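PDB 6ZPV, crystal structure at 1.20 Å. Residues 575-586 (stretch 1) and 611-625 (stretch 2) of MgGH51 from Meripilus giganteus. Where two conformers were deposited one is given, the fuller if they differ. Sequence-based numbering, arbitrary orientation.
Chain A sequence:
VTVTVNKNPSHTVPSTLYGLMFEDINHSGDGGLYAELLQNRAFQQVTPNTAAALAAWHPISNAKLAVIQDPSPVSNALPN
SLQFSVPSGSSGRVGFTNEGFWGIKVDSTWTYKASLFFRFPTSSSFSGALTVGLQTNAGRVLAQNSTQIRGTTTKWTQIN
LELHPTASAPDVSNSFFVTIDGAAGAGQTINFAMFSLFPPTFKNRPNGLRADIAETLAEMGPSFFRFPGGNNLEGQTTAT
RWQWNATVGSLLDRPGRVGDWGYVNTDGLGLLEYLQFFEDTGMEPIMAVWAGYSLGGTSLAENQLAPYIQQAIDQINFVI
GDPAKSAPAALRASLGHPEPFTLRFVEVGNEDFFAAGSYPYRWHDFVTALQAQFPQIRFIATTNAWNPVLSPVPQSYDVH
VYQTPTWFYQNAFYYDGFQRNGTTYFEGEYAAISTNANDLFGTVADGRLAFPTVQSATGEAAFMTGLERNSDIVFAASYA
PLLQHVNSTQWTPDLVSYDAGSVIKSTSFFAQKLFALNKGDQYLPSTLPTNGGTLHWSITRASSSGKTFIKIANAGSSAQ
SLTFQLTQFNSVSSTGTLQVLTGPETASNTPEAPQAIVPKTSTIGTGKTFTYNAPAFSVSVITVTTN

Stretch 1, residues 575-586: TGTLQVLTGPET
Stretch 2 611-625: TYNAPAFSVSVITVT

The strand that starts at T575 and the strand 618-625 run antiparallel (162° between their directions), burying 799 Å² with flanking residues. Extended backbones (L578 phi/psi -124/130, V621 -131/124) place T577 opposite T623, Q579 opposite V621 and L581 opposite V619, each CA-CA 5.1 Å and each closed by two N-H...O bonds: T577 N to T623 O 3.0 Å, T623 N to T577 O 2.9 Å; Q579 N to V621 O 2.9 Å, V621 N to Q579 O 2.8 Å; L581 N to V619 O 2.8 Å, V619 N to L581 O 2.9 Å. These pairs share one sheet face, where a water lies 2.8 Å from both T577 OG1 (chi1 p) and T623 OG1 (chi1 m) and donates to V621 O.

F617, the residue most covered, precedes the second strand with phi/psi 50/66 and chi1 m. Its ring receives the aliphatic part of E585 (chi1 and chi2 t): CG stands 3.8 Å from the F617 ring centroid, over the face, a CH-pi contact. F617 O accepts a 2.8 Å hydrogen bond from T582 OG1 (chi1 t).

On the other face, L578 (chi1 t, chi2 p) extends CD1 to 3.6 Å from Y612 CE1 and 3.7 Å from I622 CG1, an apolar cluster. Y612 OH and S620 OG share a 2.7 Å hydrogen bond; V580 CG2 lies 3.4 Å from Y612 OH.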

# COMPACT_ATOMS: atom_id res chain seq x y z
N THR A 575 -20.40 -31.84 -9.76
CA THR A 575 -20.40 -30.96 -8.60
C THR A 575 -19.48 -29.77 -8.87
O THR A 575 -18.65 -29.81 -9.80
CB THR A 575 -19.93 -31.70 -7.33
OG1 THR A 575 -18.56 -32.09 -7.51
CG2 THR A 575 -20.79 -32.88 -6.98
N GLY A 576 -19.67 -28.72 -8.12
CA GLY A 576 -18.85 -27.52 -8.18
C GLY A 576 -18.71 -26.93 -6.78
O GLY A 576 -19.46 -27.35 -5.84
N THR A 577 -17.81 -25.97 -6.63
CA THR A 577 -17.72 -25.21 -5.43
C THR A 577 -18.51 -23.92 -5.57
O THR A 577 -18.64 -23.38 -6.67
CB THR A 577 -16.29 -24.95 -5.00
OG1 THR A 577 -15.78 -24.04 -5.96
CG2 THR A 577 -15.46 -26.22 -4.87
N LEU A 578 -19.05 -23.45 -4.44
CA LEU A 578 -19.77 -22.19 -4.33
C LEU A 578 -19.11 -21.35 -3.24
O LEU A 578 -18.95 -21.84 -2.10
CB LEU A 578 -21.25 -22.43 -4.00
CG LEU A 578 -22.09 -21.20 -3.68
CD1 LEU A 578 -22.19 -20.22 -4.85
CD2 LEU A 578 -23.48 -21.57 -3.17
N GLN A 579 -18.80 -20.10 -3.53
CA GLN A 579 -18.29 -19.13 -2.53
C GLN A 579 -19.21 -17.94 -2.60
O GLN A 579 -19.40 -17.40 -3.68
CB GLN A 579 -16.84 -18.73 -2.88
CG GLN A 579 -15.89 -19.91 -2.96
CD GLN A 579 -14.54 -19.55 -3.54
OE1 GLN A 579 -14.21 -19.87 -4.75
NE2 GLN A 579 -13.78 -18.96 -2.72
N VAL A 580 -19.74 -17.51 -1.45
CA VAL A 580 -20.75 -16.42 -1.42
C VAL A 580 -20.36 -15.40 -0.35
O VAL A 580 -20.14 -15.78 0.81
CB VAL A 580 -22.14 -16.96 -1.04
CG1 VAL A 580 -23.22 -15.90 -1.08
CG2 VAL A 580 -22.56 -18.13 -1.89
N LEU A 581 -20.35 -14.15 -0.74
CA LEU A 581 -20.20 -12.99 0.13
C LEU A 581 -21.53 -12.21 0.11
O LEU A 581 -21.92 -11.73 -0.97
CB LEU A 581 -19.06 -12.12 -0.37
CG LEU A 581 -18.77 -10.87 0.45
CD1 LEU A 581 -18.02 -11.23 1.73
CD2 LEU A 581 -17.93 -9.90 -0.40
N THR A 582 -22.20 -12.11 1.23
CA THR A 582 -23.50 -11.42 1.27
C THR A 582 -23.78 -10.98 2.71
O THR A 582 -22.98 -11.26 3.61
CB THR A 582 -24.63 -12.29 0.71
OG1 THR A 582 -25.82 -11.53 0.53
CG2 THR A 582 -24.96 -13.47 1.55
N GLY A 583 -24.80 -10.21 2.90
CA GLY A 583 -25.24 -9.73 4.20
C GLY A 583 -26.12 -8.51 3.99
O GLY A 583 -26.46 -8.15 2.86
N PRO A 584 -26.48 -7.83 5.09
CA PRO A 584 -27.28 -6.63 4.98
C PRO A 584 -26.57 -5.61 4.10
O PRO A 584 -25.35 -5.44 4.19
CB PRO A 584 -27.41 -6.15 6.45
CG PRO A 584 -27.22 -7.41 7.28
CD PRO A 584 -26.20 -8.23 6.48
N GLU A 585 -27.39 -4.82 3.39
CA GLU A 585 -26.90 -3.80 2.43
C GLU A 585 -25.78 -2.93 3.03
O GLU A 585 -24.76 -2.74 2.39
CB GLU A 585 -28.09 -2.94 2.01
CG GLU A 585 -27.72 -1.93 0.95
CD GLU A 585 -28.85 -1.10 0.43
OE1 GLU A 585 -30.03 -1.33 0.85
OE2 GLU A 585 -28.61 -0.34 -0.55
N THR A 586 -26.01 -2.40 4.23
CA THR A 586 -25.07 -1.42 4.80
C THR A 586 -24.10 -2.08 5.79
O THR A 586 -23.32 -1.33 6.43
CB THR A 586 -25.80 -0.28 5.48
OG1 THR A 586 -26.54 -0.75 6.61
CG2 THR A 586 -26.71 0.47 4.53
N THR A 611 -29.01 -24.38 -11.62
CA THR A 611 -29.66 -23.13 -11.24
C THR A 611 -29.04 -22.60 -9.96
O THR A 611 -28.82 -23.37 -9.02
CB THR A 611 -31.18 -23.35 -11.12
OG1 THR A 611 -31.67 -23.81 -12.38
CG2 THR A 611 -31.90 -22.11 -10.66
N TYR A 612 -28.84 -21.29 -9.90
CA TYR A 612 -28.34 -20.62 -8.69
C TYR A 612 -29.28 -19.48 -8.32
O TYR A 612 -29.60 -18.66 -9.21
CB TYR A 612 -26.91 -20.09 -8.91
CG TYR A 612 -26.37 -19.39 -7.68
CD1 TYR A 612 -26.19 -20.06 -6.49
CD2 TYR A 612 -26.03 -18.05 -7.72
CE1 TYR A 612 -25.69 -19.43 -5.39
CE2 TYR A 612 -25.52 -17.39 -6.63
CZ TYR A 612 -25.36 -18.09 -5.43
OH TYR A 612 -24.87 -17.48 -4.30
N ASN A 613 -29.65 -19.39 -7.05
CA ASN A 613 -30.42 -18.27 -6.54
C ASN A 613 -29.45 -17.28 -5.90
O ASN A 613 -28.91 -17.55 -4.84
CB ASN A 613 -31.50 -18.69 -5.54
CG ASN A 613 -32.38 -17.51 -5.08
OD1 ASN A 613 -32.36 -16.32 -5.56
ND2 ASN A 613 -33.25 -17.79 -4.12
N ALA A 614 -29.22 -16.17 -6.57
CA ALA A 614 -28.27 -15.13 -6.09
C ALA A 614 -28.97 -14.21 -5.11
O ALA A 614 -29.88 -13.48 -5.50
CB ALA A 614 -27.73 -14.32 -7.24
N PRO A 615 -28.60 -14.24 -3.82
CA PRO A 615 -29.25 -13.37 -2.86
C PRO A 615 -29.11 -11.92 -3.22
O PRO A 615 -28.13 -11.51 -3.88
CB PRO A 615 -28.60 -13.70 -1.49
CG PRO A 615 -28.03 -15.06 -1.70
CD PRO A 615 -27.62 -15.11 -3.17
N ALA A 616 -30.04 -11.08 -2.75
CA ALA A 616 -29.82 -9.63 -2.76
C ALA A 616 -28.43 -9.31 -2.20
O ALA A 616 -27.99 -9.97 -1.26
CB ALA A 616 -30.87 -8.96 -1.89
N PHE A 617 -27.79 -8.33 -2.77
CA PHE A 617 -26.51 -7.82 -2.29
C PHE A 617 -25.55 -8.99 -2.07
O PHE A 617 -25.12 -9.26 -0.93
CB PHE A 617 -26.66 -6.97 -1.03
CG PHE A 617 -27.53 -5.76 -1.25
CD1 PHE A 617 -27.17 -4.75 -2.17
CD2 PHE A 617 -28.74 -5.65 -0.62
CE1 PHE A 617 -27.99 -3.69 -2.46
CE2 PHE A 617 -29.58 -4.56 -0.88
CZ PHE A 617 -29.20 -3.60 -1.81
N SER A 618 -25.17 -9.67 -3.15
CA SER A 618 -24.23 -10.80 -3.03
C SER A 618 -23.18 -10.80 -4.14
O SER A 618 -23.45 -10.36 -5.28
CB SER A 618 -24.98 -12.12 -3.03
OG SER A 618 -25.67 -12.38 -4.25
N VAL A 619 -22.04 -11.37 -3.80
CA VAL A 619 -20.99 -11.71 -4.75
C VAL A 619 -20.79 -13.22 -4.61
O VAL A 619 -20.51 -13.70 -3.50
CB VAL A 619 -19.65 -11.01 -4.49
CG1 VAL A 619 -18.64 -11.38 -5.56
CG2 VAL A 619 -19.86 -9.50 -4.42
N SER A 620 -20.90 -13.96 -5.71
CA SER A 620 -20.81 -15.42 -5.70
C SER A 620 -19.82 -15.88 -6.74
O SER A 620 -19.75 -15.30 -7.84
CB SER A 620 -22.15 -16.08 -5.92
OG SER A 620 -23.14 -15.58 -5.02
N VAL A 621 -19.15 -16.99 -6.47
CA VAL A 621 -18.29 -17.66 -7.46
C VAL A 621 -18.67 -19.14 -7.45
O VAL A 621 -18.59 -19.79 -6.39
CB VAL A 621 -16.80 -17.53 -7.14
CG1 VAL A 621 -15.98 -18.22 -8.22
CG2 VAL A 621 -16.42 -16.06 -6.97
N ILE A 622 -19.04 -19.64 -8.61
CA ILE A 622 -19.30 -21.08 -8.80
C ILE A 622 -18.16 -21.60 -9.65
O ILE A 622 -17.91 -21.05 -10.76
CB ILE A 622 -20.68 -21.36 -9.45
CG1 ILE A 622 -21.77 -20.91 -8.50
CG2 ILE A 622 -20.78 -22.86 -9.79
CD1 ILE A 622 -23.19 -20.97 -9.09
N THR A 623 -17.45 -22.64 -9.19
CA THR A 623 -16.34 -23.24 -9.94
C THR A 623 -16.72 -24.66 -10.33
O THR A 623 -16.98 -25.50 -9.43
CB THR A 623 -15.05 -23.22 -9.14
OG1 THR A 623 -14.77 -21.88 -8.72
CG2 THR A 623 -13.89 -23.75 -9.94
N VAL A 624 -16.69 -24.94 -11.61
CA VAL A 624 -16.92 -26.30 -12.16
C VAL A 624 -15.72 -26.64 -13.05
O VAL A 624 -14.90 -25.76 -13.36
CB VAL A 624 -18.25 -26.34 -12.95
CG1 VAL A 624 -19.40 -26.17 -11.99
CG2 VAL A 624 -18.33 -25.39 -14.11
N THR A 625 -15.63 -27.87 -13.49
CA THR A 625 -14.65 -28.28 -14.52
C THR A 625 -15.41 -28.46 -15.83
O THR A 625 -16.40 -29.18 -15.85
CB THR A 625 -13.84 -29.48 -14.09
OG1 THR A 625 -13.18 -29.17 -12.86
CG2 THR A 625 -12.82 -29.84 -15.12
O HOH W 1 -16.16 -21.33 -6.34